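Local coordinates for tetratricopeptide TPR_2 repeat protein (Thermobaculum terrenum, PDB 5DJS), which belongs to the tetratricopeptide-repeat proteins that also carry a GT-B-type glycosyltransferase family 41 fold, and holds uridine-5'-diphosphate in the model, at residues E427-G432 / S449-W454. The protein carries 1 engineered substitution. Sequence-based numbering, arbitrary orientation.
With UDP (uridine-5'-diphosphate), chain E.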
loop_
_atom_site.group_PDB
_atom_site.type_symbol
_atom_site.label_atom_id
_atom_site.label_comp_id
_atom_site.label_asym_id
_atom_site.label_seq_id
_atom_site.Cartn_x
_atom_site.Cartn_y
_atom_site.Cartn_z
ATOM N N GLU A 427 11.462 -0.334 -8.291
ATOM C CA GLU A 427 11.749 -1.525 -9.084
ATOM C C GLU A 427 12.220 -1.190 -10.494
ATOM O O GLU A 427 13.106 -1.860 -11.021
ATOM C CB GLU A 427 10.524 -2.440 -9.149
ATOM C CG GLU A 427 10.285 -3.219 -7.861
ATOM C CD GLU A 427 8.975 -3.971 -7.849
ATOM O OE1 GLU A 427 8.071 -3.668 -8.669
ATOM O OE2 GLU A 427 8.856 -4.876 -7.002
ATOM N N ALA A 428 11.617 -0.168 -11.099
ATOM C CA ALA A 428 12.006 0.295 -12.432
ATOM C C ALA A 428 13.455 0.767 -12.426
ATOM O O ALA A 428 14.273 0.283 -13.215
ATOM C CB ALA A 428 11.083 1.412 -12.913
ATOM N N LEU A 429 13.769 1.684 -11.514
ATOM C CA LEU A 429 15.136 2.192 -11.375
ATOM C C LEU A 429 16.153 1.060 -11.165
ATOM O O LEU A 429 17.201 1.062 -11.800
ATOM C CB LEU A 429 15.249 3.221 -10.238
ATOM C CG LEU A 429 14.387 4.497 -10.258
ATOM C CD1 LEU A 429 14.961 5.535 -9.305
ATOM C CD2 LEU A 429 14.229 5.103 -11.641
ATOM N N TRP A 430 15.830 0.084 -10.319
ATOM C CA TRP A 430 16.692 -1.105 -10.134
ATOM C C TRP A 430 17.054 -1.819 -11.450
ATOM O O TRP A 430 18.141 -2.409 -11.556
ATOM C CB TRP A 430 16.046 -2.140 -9.191
ATOM C CG TRP A 430 16.043 -1.800 -7.713
ATOM C CD1 TRP A 430 16.851 -0.906 -7.055
ATOM C CD2 TRP A 430 15.209 -2.396 -6.711
ATOM N NE1 TRP A 430 16.550 -0.896 -5.715
ATOM C CE2 TRP A 430 15.547 -1.801 -5.476
ATOM C CE3 TRP A 430 14.193 -3.363 -6.740
ATOM C CZ2 TRP A 430 14.903 -2.146 -4.277
ATOM C CZ3 TRP A 430 13.559 -3.714 -5.543
ATOM C CH2 TRP A 430 13.918 -3.106 -4.333
ATOM N N MET A 431 16.136 -1.776 -12.424
ATOM C CA MET A 431 16.341 -2.340 -13.770
ATOM C C MET A 431 16.791 -1.314 -14.835
ATOM O O MET A 431 16.666 -1.556 -16.042
ATOM C CB MET A 431 15.049 -3.035 -14.220
ATOM C CG MET A 431 14.585 -4.147 -13.292
ATOM S SD MET A 431 15.833 -5.415 -12.994
ATOM C CE MET A 431 16.078 -6.096 -14.635
ATOM N N GLY A 432 17.329 -0.180 -14.394
ATOM C CA GLY A 432 17.842 0.828 -15.304
ATOM C C GLY A 432 16.828 1.469 -16.227
ATOM O O GLY A 432 17.196 1.908 -17.317
ATOM N N SER A 449 8.341 11.364 -6.775
ATOM C CA SER A 449 9.006 12.660 -6.875
ATOM C C SER A 449 10.209 12.684 -5.909
ATOM O O SER A 449 11.305 13.049 -6.314
ATOM C CB SER A 449 8.041 13.835 -6.626
ATOM O OG SER A 449 7.816 14.043 -5.245
ATOM N N SER A 450 10.003 12.241 -4.666
ATOM C CA SER A 450 11.062 12.195 -3.654
ATOM C C SER A 450 12.194 11.252 -4.063
ATOM O O SER A 450 13.353 11.665 -4.143
ATOM C CB SER A 450 10.486 11.766 -2.296
ATOM O OG SER A 450 11.494 11.692 -1.299
ATOM N N LEU A 451 11.841 9.995 -4.325
ATOM C CA LEU A 451 12.798 8.959 -4.767
ATOM C C LEU A 451 13.728 9.504 -5.847
ATOM O O LEU A 451 14.944 9.452 -5.708
ATOM C CB LEU A 451 12.061 7.718 -5.315
ATOM C CG LEU A 451 12.734 6.331 -5.356
ATOM C CD1 LEU A 451 12.256 5.545 -6.568
ATOM C CD2 LEU A 451 14.254 6.354 -5.353
ATOM N N LEU A 452 13.129 10.042 -6.909
ATOM C CA LEU A 452 13.870 10.576 -8.046
ATOM C C LEU A 452 14.793 11.748 -7.663
ATOM O O LEU A 452 15.956 11.785 -8.083
ATOM C CB LEU A 452 12.902 10.993 -9.165
ATOM C CG LEU A 452 12.099 9.881 -9.861
ATOM C CD1 LEU A 452 11.120 10.495 -10.836
ATOM C CD2 LEU A 452 12.987 8.880 -10.585
ATOM N N ARG A 453 14.291 12.686 -6.863
ATOM C CA ARG A 453 15.117 13.802 -6.386
ATOM C C ARG A 453 16.344 13.313 -5.585
ATOM O O ARG A 453 17.468 13.737 -5.847
ATOM C CB ARG A 453 14.290 14.776 -5.545
ATOM C CG ARG A 453 13.324 15.632 -6.352
ATOM C CD ARG A 453 12.824 16.825 -5.544
ATOM N NE ARG A 453 11.890 17.660 -6.305
ATOM C CZ ARG A 453 12.220 18.516 -7.284
ATOM N NH1 ARG A 453 13.488 18.689 -7.676
ATOM N NH2 ARG A 453 11.258 19.214 -7.890
ATOM N N TRP A 454 16.121 12.392 -4.649
ATOM C CA TRP A 454 17.211 11.807 -3.849
ATOM C C TRP A 454 18.204 10.960 -4.652
ATOM O O TRP A 454 19.336 10.781 -4.212
ATOM C CB TRP A 454 16.658 10.953 -2.699
ATOM C CG TRP A 454 15.984 11.731 -1.612
ATOM C CD1 TRP A 454 14.690 11.614 -1.213
ATOM C CD2 TRP A 454 16.573 12.738 -0.777
ATOM N NE1 TRP A 454 14.427 12.485 -0.180
ATOM C CE2 TRP A 454 15.568 13.184 0.114
ATOM C CE3 TRP A 454 17.852 13.307 -0.694
ATOM C CZ2 TRP A 454 15.798 14.179 1.073
ATOM C CZ3 TRP A 454 18.085 14.296 0.263
ATOM C CH2 TRP A 454 17.059 14.723 1.134
HETATM N N1 UDP E . 3.836 -7.115 -8.135
HETATM C C2 UDP E . 3.865 -8.448 -8.637
HETATM N N3 UDP E . 3.174 -8.762 -9.749
HETATM C C4 UDP E . 2.456 -7.834 -10.403
HETATM C C5 UDP E . 2.407 -6.523 -9.949
HETATM C C6 UDP E . 3.113 -6.184 -8.800
HETATM O O2 UDP E . 4.521 -9.351 -8.063
HETATM O O4 UDP E . 1.825 -8.141 -11.426
HETATM C "C1'" UDP E . 4.597 -6.761 -6.917
HETATM C "C2'" UDP E . 5.685 -5.767 -7.278
HETATM O "O2'" UDP E . 6.878 -6.192 -6.614
HETATM C "C3'" UDP E . 5.139 -4.421 -6.816
HETATM C "C4'" UDP E . 4.124 -4.754 -5.723
HETATM O "O4'" UDP E . 3.794 -6.140 -5.900
HETATM O "O3'" UDP E . 6.155 -3.553 -6.332
HETATM C "C5'" UDP E . 2.826 -3.946 -5.741
HETATM O "O5'" UDP E . 3.004 -2.596 -6.167
HETATM P PA UDP E . 1.706 -1.705 -6.554
HETATM O O1A UDP E . 0.841 -1.631 -5.319
HETATM O O2A UDP E . 1.150 -2.268 -7.842
HETATM O O3A UDP E . 2.233 -0.215 -6.908
HETATM P PB UDP E . 3.135 0.698 -5.927
HETATM O O1B UDP E . 4.261 -0.174 -5.454
HETATM O O2B UDP E . 3.636 1.780 -6.827
HETATM O O3B UDP E . 2.186 1.169 -4.852
#
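L429 meets L451 and L452 through methyl groups alone, with no hydrogen bond joining 427-432 to 449-454. The L429 and L451 side chains reach toward each other tip to tip, CD1 of L429 lying 3.8 Å from CD1 of L451. L452 is met at an angle: its CD2 sits 4.1 Å from L429 CD1 and at the same distance from L429 CD2, so this one methyl faces both branches of the fork. With chi1 at -157°, L451 swings CG opposite its backbone N and carries both methyls toward L429 CD1. The backbones stay well apart, the nearest CA atoms, of L429 and L452, being 9.1 Å from each other. All three leucines are buried.

The contact joins helices 423-430 and 447-454, which flank strand 435-438 in the chain within the C-terminal Rossmann-like half of the GT-B fold. L429 also touches V435 of that strand, and L452 touches T437. A Schellman motif ends the first helix: the N-H of G432, a residue at positive phi, bonds to L429 O, N to O 2.9 Å, and the motif's longer bond returns to A428 O from the residue after G432.

The polar contact to the ligand comes from E427, whose extended side chain directs its carboxylate to the ribose of uridine-5'-diphosphate. Its OE2 is modelled 2.4 Å from O2', too short for the bond geometry to be relied on; R400 forms a salt bridge with the same OE2. The ribose O3' also lies near the carboxylate.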